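Shikimate dehydrogenase (NADP(+)) (Thermotoga maritima, PDB 3U62) catalyses the reversible NADPH-linked reduction of 3-dehydroshikimate to shikimate, a step in the biosynthesis of chorismate and the aromatic amino acids. Local coordinates at residues A[125-128]-A[134-137]; A[105-110]-A[193-198]; A[97-102]-A[128-133]; A[112-117]-A[155-160]; A[56-59]-A[65-68]. All coordinates share one frame; numbering follows the deposited sequence.

Interaction 1. Residues A[125-128]-A[134-137]; sequences YALL and DIWV
The terminal methyl of I135, CD1, reaches from the first residue of strand 135-139 to helix 118-129 and meets two consecutive leucines there. The L127 CB to I135 CD1 distance is 4.0 Å, and L128 CD2 lies 3.9 Å from the same I135 CD1, so one methyl sits against the root of one leucine and a branch of the next. L128 CG is almost as near. With I135 CG1 anti to the carbonyl carbon (chi1 -56°), the long branch extends toward the helix.

The L127 side is the buried, more enclosed one. Both L127 and I135 are buried, and each also packs on strand 111-114, L127 against V111 and V113 and I135 against V113. Strand 111-114, helix 118-129 and strand 135-139 form a beta-alpha-beta unit of the nucleotide-binding domain, and I135 and L127 fill the layer between the crossover helix and its parallel sheet.

The L128 side is partly open. This leucine is partly exposed, and F150 of a nearby loop is a further neighbour.

W136, next along the strand, takes its indole to the face of the sheet turned from this helix, where it packs on P110. Its NE1 makes a weak hydrogen bond to D134 OD1, 2.9 Å long but bent to 122° at the hydrogen. Just before the strand, D134 N is hydrogen-bonded to E109 OE2, which ties the turn between helix and strand to the segment leading into strand 111-114.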
# COMPACT_ATOMS: atom_id res chain seq x y z
N TYR A 125 -1.61 6.84 -8.57
CA TYR A 125 -1.33 8.23 -8.23
C TYR A 125 0.18 8.49 -8.18
O TYR A 125 0.66 9.47 -8.73
CB TYR A 125 -1.98 8.61 -6.90
CG TYR A 125 -1.87 10.08 -6.54
CD1 TYR A 125 -2.84 10.99 -6.95
CD2 TYR A 125 -0.80 10.55 -5.78
CE1 TYR A 125 -2.74 12.34 -6.62
CE2 TYR A 125 -0.69 11.90 -5.45
CZ TYR A 125 -1.66 12.79 -5.87
OH TYR A 125 -1.56 14.12 -5.54
N ALA A 126 0.90 7.58 -7.52
CA ALA A 126 2.36 7.67 -7.41
C ALA A 126 3.03 7.65 -8.78
O ALA A 126 3.91 8.47 -9.06
CB ALA A 126 2.89 6.56 -6.53
N LEU A 127 2.61 6.71 -9.63
CA LEU A 127 3.15 6.58 -10.98
C LEU A 127 2.92 7.83 -11.82
O LEU A 127 3.83 8.29 -12.51
CB LEU A 127 2.56 5.36 -11.69
CG LEU A 127 2.94 3.96 -11.18
CD1 LEU A 127 1.98 2.92 -11.73
CD2 LEU A 127 4.38 3.60 -11.52
N LEU A 128 1.72 8.39 -11.73
CA LEU A 128 1.38 9.62 -12.44
C LEU A 128 2.20 10.81 -11.95
O LEU A 128 2.57 11.69 -12.74
CB LEU A 128 -0.11 9.92 -12.35
CG LEU A 128 -1.05 9.00 -13.14
CD1 LEU A 128 -2.49 9.21 -12.71
CD2 LEU A 128 -0.91 9.20 -14.65
N ASP A 134 1.77 5.48 -19.59
CA ASP A 134 1.10 4.29 -20.09
C ASP A 134 0.86 3.29 -18.97
O ASP A 134 1.73 2.46 -18.65
CB ASP A 134 1.94 3.66 -21.21
CG ASP A 134 1.10 2.91 -22.24
OD1 ASP A 134 -0.14 2.82 -22.06
OD2 ASP A 134 1.68 2.42 -23.22
N ILE A 135 -0.32 3.38 -18.36
CA ILE A 135 -0.67 2.53 -17.22
C ILE A 135 -1.87 1.65 -17.56
O ILE A 135 -2.93 2.14 -17.96
CB ILE A 135 -0.95 3.36 -15.94
CG1 ILE A 135 0.24 4.26 -15.60
CG2 ILE A 135 -1.28 2.45 -14.75
CD1 ILE A 135 -0.08 5.42 -14.66
N TRP A 136 -1.68 0.34 -17.40
CA TRP A 136 -2.72 -0.64 -17.67
C TRP A 136 -3.13 -1.34 -16.38
O TRP A 136 -2.32 -2.04 -15.76
CB TRP A 136 -2.24 -1.69 -18.68
CG TRP A 136 -1.73 -1.13 -19.98
CD1 TRP A 136 -2.04 0.08 -20.54
CD2 TRP A 136 -0.84 -1.77 -20.90
NE1 TRP A 136 -1.39 0.24 -21.74
CE2 TRP A 136 -0.65 -0.89 -21.99
CE3 TRP A 136 -0.19 -3.02 -20.91
CZ2 TRP A 136 0.17 -1.21 -23.08
CZ3 TRP A 136 0.63 -3.33 -22.00
CH2 TRP A 136 0.80 -2.43 -23.06
N VAL A 137 -4.37 -1.13 -15.97
CA VAL A 137 -4.91 -1.77 -14.78
C VAL A 137 -5.55 -3.10 -15.16
O VAL A 137 -6.33 -3.18 -16.11
CB VAL A 137 -5.94 -0.86 -14.06
CG1 VAL A 137 -6.62 -1.59 -12.91
CG2 VAL A 137 -5.27 0.41 -13.56

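Interaction 2. Residues A[105-110]-A[193-198]; sequences VEVKEP and LSLVYD
V107 and K108 lie beside S194 and L195, joined by thin packing and one bridging water. From the start of 105-110, V105 rests on H217 of strand 217-219. The carbonyl oxygen of E106 is next, and it takes a weak, long bond from the water. V107 offers its CG2 methyl to L195 CD2 at 4.3 Å, a light apolar touch at a place where V107 also packs on M130 and S169.

K108 comes closest. Its backbone N gives a 2.7 Å hydrogen bond to the water, which stands equally far from S194 OG, so the water links main chain to hydroxyl where the two do not meet directly. The extended K108 side chain then runs over that hydroxyl with its methylenes: CD lies 3.4 Å from S194 OG, and CB of the same lysine 3.5 Å from it. S194 OG is also hydrogen-bonded to the carbonyl oxygen of K168, so two polar partners fix its rotation.

The side chain of E109 starts away from segment 193-198, and its OE2 accepts from the backbone N of both K133 and D134. At P110, preceded by a cis peptide bond, backbone bonds to K168 and S169 begin. From here the chain enters strand 111-114, which strand 169-172 separates from strand 195-198 in the six-stranded parallel sheet, strand order 3-2-1-4-5-6, of a Rossmann fold.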
# COMPACT_ATOMS: atom_id res chain seq x y z
N VAL A 105 15.32 4.76 -9.18
CA VAL A 105 14.88 3.77 -10.16
C VAL A 105 14.05 4.42 -11.27
O VAL A 105 13.11 5.18 -10.99
CB VAL A 105 14.07 2.62 -9.49
CG1 VAL A 105 13.61 1.59 -10.52
CG2 VAL A 105 14.89 1.94 -8.40
N GLU A 106 14.39 4.12 -12.52
CA GLU A 106 13.58 4.51 -13.66
C GLU A 106 12.48 3.47 -13.87
O GLU A 106 12.78 2.29 -14.09
CB GLU A 106 14.44 4.64 -14.93
CG GLU A 106 13.67 5.11 -16.16
CD GLU A 106 14.46 4.97 -17.46
OE1 GLU A 106 15.62 4.50 -17.43
OE2 GLU A 106 13.91 5.33 -18.52
N VAL A 107 11.23 3.90 -13.77
CA VAL A 107 10.10 3.01 -14.02
C VAL A 107 9.80 2.98 -15.51
O VAL A 107 9.33 3.97 -16.09
CB VAL A 107 8.84 3.42 -13.20
CG1 VAL A 107 7.64 2.58 -13.59
CG2 VAL A 107 9.11 3.28 -11.71
N LYS A 108 10.10 1.85 -16.14
CA LYS A 108 9.91 1.68 -17.58
C LYS A 108 8.46 1.33 -17.91
O LYS A 108 7.78 0.63 -17.15
CB LYS A 108 10.87 0.62 -18.13
CG LYS A 108 12.34 1.02 -18.06
CD LYS A 108 13.24 -0.04 -18.66
CE LYS A 108 14.71 0.35 -18.55
NZ LYS A 108 15.61 -0.76 -18.98
N GLU A 109 8.00 1.82 -19.06
CA GLU A 109 6.61 1.69 -19.49
C GLU A 109 6.49 0.79 -20.72
O GLU A 109 7.47 0.64 -21.46
CB GLU A 109 6.03 3.06 -19.81
CG GLU A 109 5.99 4.01 -18.63
CD GLU A 109 5.58 5.41 -19.03
OE1 GLU A 109 6.26 6.37 -18.61
OE2 GLU A 109 4.58 5.57 -19.77
N PRO A 110 5.30 0.20 -20.95
CA PRO A 110 4.05 0.30 -20.18
C PRO A 110 4.13 -0.33 -18.80
O PRO A 110 4.94 -1.24 -18.57
CB PRO A 110 3.05 -0.46 -21.04
CG PRO A 110 3.64 -0.45 -22.41
CD PRO A 110 5.10 -0.57 -22.19
N LEU A 193 10.39 -8.20 -18.19
CA LEU A 193 10.06 -7.03 -17.38
C LEU A 193 11.34 -6.49 -16.76
O LEU A 193 12.27 -7.24 -16.46
CB LEU A 193 9.07 -7.39 -16.27
CG LEU A 193 7.65 -7.83 -16.65
CD1 LEU A 193 6.94 -8.41 -15.44
CD2 LEU A 193 6.83 -6.68 -17.24
N SER A 194 11.39 -5.17 -16.56
CA SER A 194 12.51 -4.54 -15.87
C SER A 194 12.20 -4.31 -14.39
O SER A 194 13.12 -4.12 -13.59
CB SER A 194 12.90 -3.23 -16.55
OG SER A 194 11.82 -2.31 -16.56
N LEU A 195 10.92 -4.33 -14.04
CA LEU A 195 10.49 -4.15 -12.66
C LEU A 195 9.32 -5.06 -12.30
O LEU A 195 8.30 -5.09 -13.00
CB LEU A 195 10.12 -2.69 -12.38
CG LEU A 195 9.46 -2.33 -11.03
CD1 LEU A 195 10.43 -2.50 -9.86
CD2 LEU A 195 8.91 -0.92 -11.07
N VAL A 196 9.48 -5.82 -11.22
CA VAL A 196 8.38 -6.53 -10.58
C VAL A 196 8.24 -5.99 -9.16
O VAL A 196 9.18 -6.08 -8.36
CB VAL A 196 8.60 -8.07 -10.58
CG1 VAL A 196 7.57 -8.77 -9.69
CG2 VAL A 196 8.53 -8.62 -12.00
N TYR A 197 7.08 -5.42 -8.88
CA TYR A 197 6.82 -4.74 -7.62
C TYR A 197 5.60 -5.38 -6.97
O TYR A 197 4.55 -5.51 -7.59
CB TYR A 197 6.58 -3.25 -7.89
CG TYR A 197 6.59 -2.33 -6.68
CD1 TYR A 197 7.62 -1.41 -6.49
CD2 TYR A 197 5.54 -2.35 -5.75
CE1 TYR A 197 7.63 -0.55 -5.40
CE2 TYR A 197 5.54 -1.50 -4.65
CZ TYR A 197 6.58 -0.61 -4.48
OH TYR A 197 6.58 0.24 -3.40
N ASP A 198 5.75 -5.78 -5.71
CA ASP A 198 4.66 -6.38 -4.96
C ASP A 198 4.46 -5.59 -3.67
O ASP A 198 5.41 -5.40 -2.91
CB ASP A 198 4.96 -7.85 -4.66
CG ASP A 198 3.71 -8.68 -4.41
OD1 ASP A 198 2.73 -8.15 -3.84
OD2 ASP A 198 3.71 -9.87 -4.78
O HOH W 1 10.86 -0.41 -14.84

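Interaction 3. Residues A[97-102]-A[128-133]; sequences GVVKSL and LQMGVK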
# COMPACT_ATOMS: atom_id res chain seq x y z
N GLY A 97 4.84 6.28 0.09
CA GLY A 97 5.60 5.04 0.26
C GLY A 97 6.08 4.47 -1.06
O GLY A 97 7.22 4.01 -1.17
N VAL A 98 5.22 4.52 -2.08
CA VAL A 98 5.55 4.01 -3.41
C VAL A 98 6.61 4.87 -4.10
O VAL A 98 7.61 4.34 -4.60
CB VAL A 98 4.29 3.87 -4.31
CG1 VAL A 98 4.66 3.35 -5.70
CG2 VAL A 98 3.27 2.93 -3.68
N VAL A 99 6.40 6.19 -4.13
CA VAL A 99 7.36 7.12 -4.73
C VAL A 99 8.74 6.95 -4.11
O VAL A 99 9.73 6.79 -4.83
CB VAL A 99 6.89 8.60 -4.62
CG1 VAL A 99 7.99 9.56 -5.05
CG2 VAL A 99 5.64 8.83 -5.46
N LYS A 100 8.81 6.98 -2.78
CA LYS A 100 10.08 6.89 -2.07
C LYS A 100 10.75 5.52 -2.21
O LYS A 100 11.98 5.43 -2.22
CB LYS A 100 9.92 7.29 -0.61
CG LYS A 100 9.67 8.79 -0.42
CD LYS A 100 9.96 9.27 1.00
CE LYS A 100 11.46 9.33 1.29
NZ LYS A 100 12.22 10.13 0.15
N SER A 101 9.95 4.46 -2.33
CA SER A 101 10.47 3.10 -2.53
C SER A 101 11.17 2.96 -3.89
O SER A 101 12.03 2.10 -4.06
CB SER A 101 9.36 2.05 -2.41
OG SER A 101 8.50 2.08 -3.53
N LEU A 102 10.79 3.81 -4.83
CA LEU A 102 11.33 3.77 -6.19
C LEU A 102 12.38 4.86 -6.45
O LEU A 102 12.70 5.15 -7.60
CB LEU A 102 10.20 3.87 -7.22
CG LEU A 102 9.24 2.67 -7.31
CD1 LEU A 102 7.95 3.07 -8.00
CD2 LEU A 102 9.90 1.49 -8.02
N LEU A 128 1.72 8.39 -11.73
CA LEU A 128 1.38 9.62 -12.44
C LEU A 128 2.20 10.81 -11.95
O LEU A 128 2.57 11.69 -12.74
CB LEU A 128 -0.11 9.92 -12.35
CG LEU A 128 -1.05 9.00 -13.14
CD1 LEU A 128 -2.49 9.21 -12.71
CD2 LEU A 128 -0.91 9.20 -14.65
N GLN A 129 2.49 10.84 -10.64
CA GLN A 129 3.35 11.87 -10.06
C GLN A 129 4.80 11.73 -10.52
O GLN A 129 5.55 12.70 -10.53
CB GLN A 129 3.27 11.84 -8.53
CG GLN A 129 1.94 12.34 -7.97
CD GLN A 129 1.60 13.75 -8.42
OE1 GLN A 129 2.10 14.73 -7.87
NE2 GLN A 129 0.76 13.85 -9.45
N MET A 130 5.16 10.51 -10.91
CA MET A 130 6.51 10.20 -11.40
C MET A 130 6.61 10.34 -12.93
O MET A 130 7.64 9.99 -13.51
CB MET A 130 6.93 8.80 -10.96
CG MET A 130 7.25 8.69 -9.47
SD MET A 130 7.38 6.99 -8.89
CE MET A 130 8.79 6.41 -9.84
N GLY A 131 5.56 10.85 -13.56
CA GLY A 131 5.56 11.11 -14.99
C GLY A 131 5.31 9.89 -15.87
O GLY A 131 5.58 9.93 -17.07
N VAL A 132 4.82 8.82 -15.27
CA VAL A 132 4.44 7.62 -16.02
C VAL A 132 3.13 7.89 -16.75
O VAL A 132 2.19 8.44 -16.18
CB VAL A 132 4.31 6.38 -15.09
CG1 VAL A 132 3.82 5.16 -15.86
CG2 VAL A 132 5.65 6.07 -14.42
N LYS A 133 3.08 7.51 -18.03
CA LYS A 133 1.93 7.80 -18.88
C LYS A 133 1.10 6.57 -19.22
O LYS A 133 -0.13 6.60 -19.15
CB LYS A 133 2.38 8.49 -20.17
CG LYS A 133 2.91 9.91 -19.99
CD LYS A 133 3.40 10.48 -21.32
CE LYS A 133 2.24 10.83 -22.24
NZ LYS A 133 2.67 10.89 -23.67
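M130 spans the gap between the ends of two helices and meets V99 and L102 with the far half of its side chain. Its CB makes no close approach to segment 97-102. CG, set anti to the carbonyl carbon (chi1 -72°), points at V99 and stands 4.3 Å from that residue's CG2. SD goes further along the same path: it lies 4.2 Å from V99 CA, and L102 CD1 is 4.1 Å from this M130 SD, so the sulfur rests between the two. A bend at the last torsion (chi3 64°) turns the methyl from V99 toward L102, and M130 CE ends 3.9 Å from both L102 CB and L102 CD1. The two side chains cross at about a right angle, the thioether lying across the leucine, while V107 touches the same methyl. Shortening this residue to an alanine here removes CG, SD and CE, which would probably leave L102 and V99 without their partner and open a gap between the helix ends.

Behind this surface, S101 OG donates a 2.7 Å hydrogen bond to V98 O and is also bonded to Y197 OH. Helix 118-129 stops where M130 leaves helical geometry. G131, with positive phi, is the C' residue of a Schellman motif, in which V132 N bonds to L127 O and G131 N, weakly, to L128 O. The contact thus sets a Schellman-capped helix of the Rossmann domain against helix 94-101, which connects the last strands of the substrate-binding domain to the first strand of the nucleotide-binding sheet.

Interaction 4. Residues A[112-117]-A[155-160]; sequences VVVGAG and FSLDQL. With SO4 (sulfate ion), chain E.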
# COMPACT_ATOMS: atom_id res chain seq x y z
N VAL A 112 1.92 -2.28 -15.82
CA VAL A 112 0.71 -3.01 -15.44
C VAL A 112 0.52 -2.93 -13.93
O VAL A 112 1.44 -3.20 -13.16
CB VAL A 112 0.76 -4.50 -15.91
CG1 VAL A 112 -0.45 -5.27 -15.39
CG2 VAL A 112 0.82 -4.58 -17.42
N VAL A 113 -0.69 -2.55 -13.52
CA VAL A 113 -1.07 -2.51 -12.12
C VAL A 113 -2.18 -3.54 -11.89
O VAL A 113 -3.25 -3.44 -12.49
CB VAL A 113 -1.56 -1.10 -11.70
CG1 VAL A 113 -2.02 -1.09 -10.24
CG2 VAL A 113 -0.46 -0.06 -11.91
N VAL A 114 -1.90 -4.53 -11.04
CA VAL A 114 -2.88 -5.57 -10.74
C VAL A 114 -3.71 -5.15 -9.52
O VAL A 114 -3.17 -4.91 -8.44
CB VAL A 114 -2.22 -6.95 -10.48
CG1 VAL A 114 -3.28 -8.04 -10.35
CG2 VAL A 114 -1.25 -7.30 -11.60
N GLY A 115 -5.02 -5.07 -9.72
CA GLY A 115 -5.94 -4.61 -8.69
C GLY A 115 -6.46 -3.21 -8.97
O GLY A 115 -5.87 -2.47 -9.75
N ALA A 116 -7.58 -2.87 -8.32
CA ALA A 116 -8.20 -1.55 -8.46
C ALA A 116 -8.73 -1.03 -7.13
O ALA A 116 -9.61 -0.16 -7.09
CB ALA A 116 -9.30 -1.59 -9.51
N GLY A 117 -8.20 -1.56 -6.03
CA GLY A 117 -8.56 -1.11 -4.69
C GLY A 117 -7.78 0.13 -4.28
O GLY A 117 -7.14 0.76 -5.12
N PHE A 155 -8.31 -3.79 -17.89
CA PHE A 155 -8.43 -5.14 -18.42
C PHE A 155 -8.87 -6.10 -17.31
O PHE A 155 -8.70 -5.80 -16.13
CB PHE A 155 -7.08 -5.60 -18.99
CG PHE A 155 -6.53 -4.70 -20.06
CD1 PHE A 155 -5.58 -3.73 -19.74
CD2 PHE A 155 -6.96 -4.81 -21.38
CE1 PHE A 155 -5.07 -2.88 -20.72
CE2 PHE A 155 -6.45 -3.97 -22.37
CZ PHE A 155 -5.50 -3.01 -22.04
N SER A 156 -9.43 -7.24 -17.70
CA SER A 156 -9.81 -8.28 -16.74
C SER A 156 -8.64 -9.22 -16.48
O SER A 156 -7.68 -9.26 -17.26
CB SER A 156 -11.04 -9.04 -17.24
OG SER A 156 -10.90 -9.42 -18.60
N LEU A 157 -8.72 -9.98 -15.39
CA LEU A 157 -7.60 -10.81 -14.93
C LEU A 157 -7.20 -11.93 -15.91
O LEU A 157 -6.05 -12.37 -15.90
CB LEU A 157 -7.88 -11.39 -13.54
CG LEU A 157 -6.69 -11.88 -12.71
CD1 LEU A 157 -5.85 -10.72 -12.18
CD2 LEU A 157 -7.15 -12.78 -11.57
N ASP A 158 -8.15 -12.37 -16.74
CA ASP A 158 -7.84 -13.36 -17.78
C ASP A 158 -6.91 -12.80 -18.86
O ASP A 158 -6.28 -13.56 -19.60
CB ASP A 158 -9.12 -13.89 -18.42
CG ASP A 158 -9.99 -12.79 -19.00
OD1 ASP A 158 -10.55 -12.01 -18.21
OD2 ASP A 158 -10.11 -12.72 -20.24
N GLN A 159 -6.82 -11.47 -18.93
CA GLN A 159 -5.97 -10.80 -19.91
C GLN A 159 -4.58 -10.49 -19.35
O GLN A 159 -3.72 -10.00 -20.08
CB GLN A 159 -6.63 -9.50 -20.39
CG GLN A 159 -7.97 -9.70 -21.08
CD GLN A 159 -8.62 -8.39 -21.48
OE1 GLN A 159 -9.12 -7.64 -20.63
NE2 GLN A 159 -8.62 -8.10 -22.78
N LEU A 160 -4.36 -10.79 -18.07
CA LEU A 160 -3.11 -10.45 -17.39
C LEU A 160 -1.87 -10.96 -18.12
O LEU A 160 -0.93 -10.21 -18.37
CB LEU A 160 -3.10 -10.94 -15.93
CG LEU A 160 -1.85 -10.59 -15.10
CD1 LEU A 160 -1.73 -9.08 -14.90
CD2 LEU A 160 -1.90 -11.29 -13.75
S SO4 E . -9.77 -5.99 -7.62
O1 SO4 E . -10.35 -6.85 -6.59
O2 SO4 E . -10.84 -5.43 -8.45
O3 SO4 E . -8.88 -6.79 -8.47
O4 SO4 E . -9.01 -4.92 -6.99
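V112 and V114, two residues apart on strand 111-114, converge on the same methyl of L160 from different angles. V114 stands at about a right angle to L160 and brings its CG2 to 3.8 Å from L160 CD1. V112 slants across the leucine, with CG1 4.0 Å from the same L160 CD1. The other V114 branch, CG1, faces L157, again nearly at right angles, and lies 4.1 Å from L157 CD1. Because L160 CG is anti to the backbone N (chi1 -178°), the side chain swings forward to put CD1 against both valines; V138 of the intervening strand 135-139 flanks V112 and L160.

The turn carrying the leucines is held by its own polar atoms. S156 N donates to Q159 OE1 at 3.0 Å, in the carbonyl plane and on a lone pair. S156 OG donates to D158 OD1 at 2.6 Å, arriving on the syn side of the carboxylate but 30° out of its plane.

Beyond V114 the chain leaves the sheet, and A116 N gives a straight 2.8 Å hydrogen bond (165°) to sulfate O4. R140 N, N139 ND2 and T141 OG1 also bind this ion, probably from the crystallisation liquor, in a place consistent with that of an NADP phosphate. At G115 a side chain would be jammed against V114 O, consistent with the first glycine of a GxGxxA loop in the predicted NADP site of this Rossmann domain.

Interaction 5. Residues A[56-59]-A[65-68]; sequences FNAT and RVMR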
# COMPACT_ATOMS: atom_id res chain seq x y z
N PHE A 56 -4.75 7.00 13.67
CA PHE A 56 -4.69 5.59 13.33
C PHE A 56 -4.38 5.36 11.86
O PHE A 56 -4.54 6.26 11.03
CB PHE A 56 -5.98 4.85 13.72
CG PHE A 56 -7.24 5.44 13.13
CD1 PHE A 56 -7.74 4.96 11.92
CD2 PHE A 56 -7.94 6.44 13.79
CE1 PHE A 56 -8.91 5.48 11.37
CE2 PHE A 56 -9.11 6.97 13.25
CZ PHE A 56 -9.60 6.49 12.04
N ASN A 57 -3.93 4.15 11.56
CA ASN A 57 -3.81 3.70 10.19
C ASN A 57 -5.02 2.85 9.81
O ASN A 57 -5.62 2.19 10.66
CB ASN A 57 -2.52 2.90 9.98
CG ASN A 57 -1.28 3.78 10.00
OD1 ASN A 57 -1.18 4.74 9.25
ND2 ASN A 57 -0.34 3.44 10.87
N ALA A 58 -5.37 2.89 8.53
CA ALA A 58 -6.43 2.05 7.99
C ALA A 58 -5.85 1.20 6.88
O ALA A 58 -5.11 1.70 6.03
CB ALA A 58 -7.57 2.90 7.47
N THR A 59 -6.17 -0.09 6.89
CA THR A 59 -5.80 -0.97 5.80
C THR A 59 -7.08 -1.60 5.23
O THR A 59 -8.18 -1.17 5.57
CB THR A 59 -4.74 -2.03 6.23
OG1 THR A 59 -4.30 -2.77 5.09
CG2 THR A 59 -5.28 -2.98 7.29
N ARG A 65 -13.60 3.38 2.90
CA ARG A 65 -14.73 3.43 3.83
C ARG A 65 -14.59 4.53 4.89
O ARG A 65 -15.57 5.19 5.23
CB ARG A 65 -14.90 2.07 4.51
CG ARG A 65 -16.33 1.73 4.91
CD ARG A 65 -16.37 0.43 5.71
NE ARG A 65 -15.71 -0.68 5.02
CZ ARG A 65 -16.31 -1.51 4.17
NH1 ARG A 65 -17.60 -1.37 3.89
NH2 ARG A 65 -15.61 -2.48 3.60
N VAL A 66 -13.37 4.71 5.40
CA VAL A 66 -13.12 5.64 6.50
C VAL A 66 -13.22 7.12 6.09
O VAL A 66 -13.33 8.01 6.95
CB VAL A 66 -11.75 5.34 7.20
CG1 VAL A 66 -10.58 5.80 6.34
CG2 VAL A 66 -11.69 5.95 8.59
N MET A 67 -13.19 7.38 4.78
CA MET A 67 -13.22 8.74 4.24
C MET A 67 -14.45 9.54 4.66
O MET A 67 -14.36 10.75 4.86
CB MET A 67 -13.14 8.71 2.72
CG MET A 67 -11.84 8.14 2.18
SD MET A 67 -11.74 8.34 0.40
CE MET A 67 -11.37 10.11 0.28
N ARG A 68 -15.58 8.86 4.78
CA ARG A 68 -16.84 9.49 5.18
C ARG A 68 -16.78 10.06 6.60
O ARG A 68 -17.54 10.97 6.95
CB ARG A 68 -18.00 8.50 5.05
CG ARG A 68 -19.39 9.14 5.14
CD ARG A 68 -20.50 8.12 5.33
NE ARG A 68 -21.80 8.73 5.09
CZ ARG A 68 -22.98 8.18 5.37
NH1 ARG A 68 -23.05 6.96 5.91
NH2 ARG A 68 -24.10 8.84 5.10
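F56 and A58, on strand 55-58 of the mixed sheet in the substrate-binding domain, pack against V66 in the loop that runs on to strand 71-72. The chain between the two segments carries K63, the predicted proton acceptor, and T59 at the end of the first is a predicted shikimate-binding residue. The contact therefore closes the base of the loop that presents the likely catalytic lysine. The side chain of A58 is itself about 4 Å from that of K63 and about 5 Å from that of N83, another residue predicted to bind shikimate.

All three touching residues are buried and the contact is wholly apolar. V66 projects toward the strand and divides its two methyls between the partners. CG1 faces A58, whose CB is 4.3 Å from V66 CG1, a loose touch. V66 also touches V82 and F42, and its neighbour R65 bonds through NH2 to the carbonyl oxygen of P61, within the same loop.

The backbone bonds of F56 with V85 and of A58 with N83 fix the strand in the sheet. The F56 ring packs among I49 and L50 of helix 42-52 and C4 and I6 of the neighbouring strand. Its CG stands between the backbone N and the carbonyl carbon (chi1 56°), which carries the far end of the ring to the valine. The two side chains approach from opposite directions, and V66 CG2 meets the ring edge in its plane, 4.0 Å from F56 CE1 and 4.1 Å from F56 CZ.

In the fold
From the N terminus, interaction 5 closes first, a short loop inside the substrate-binding domain, complete before the others open and touching none of them. Interaction 3 then opens on helix 94-101 and closes at 128-133, beyond the points where interactions 2 and 4 open, so it crosses both. Interaction 1 begins where interaction 3 ends, the two sharing L128. It is nested inside the loop of interaction 4, which lies inside the longer loop of interaction 2, closed at 193-198. Interactions 1, 2 and 4 all reach the parallel sheet of the nucleotide-binding domain, and interaction 3 joins the helix entering that domain to the end of its first crossover helix.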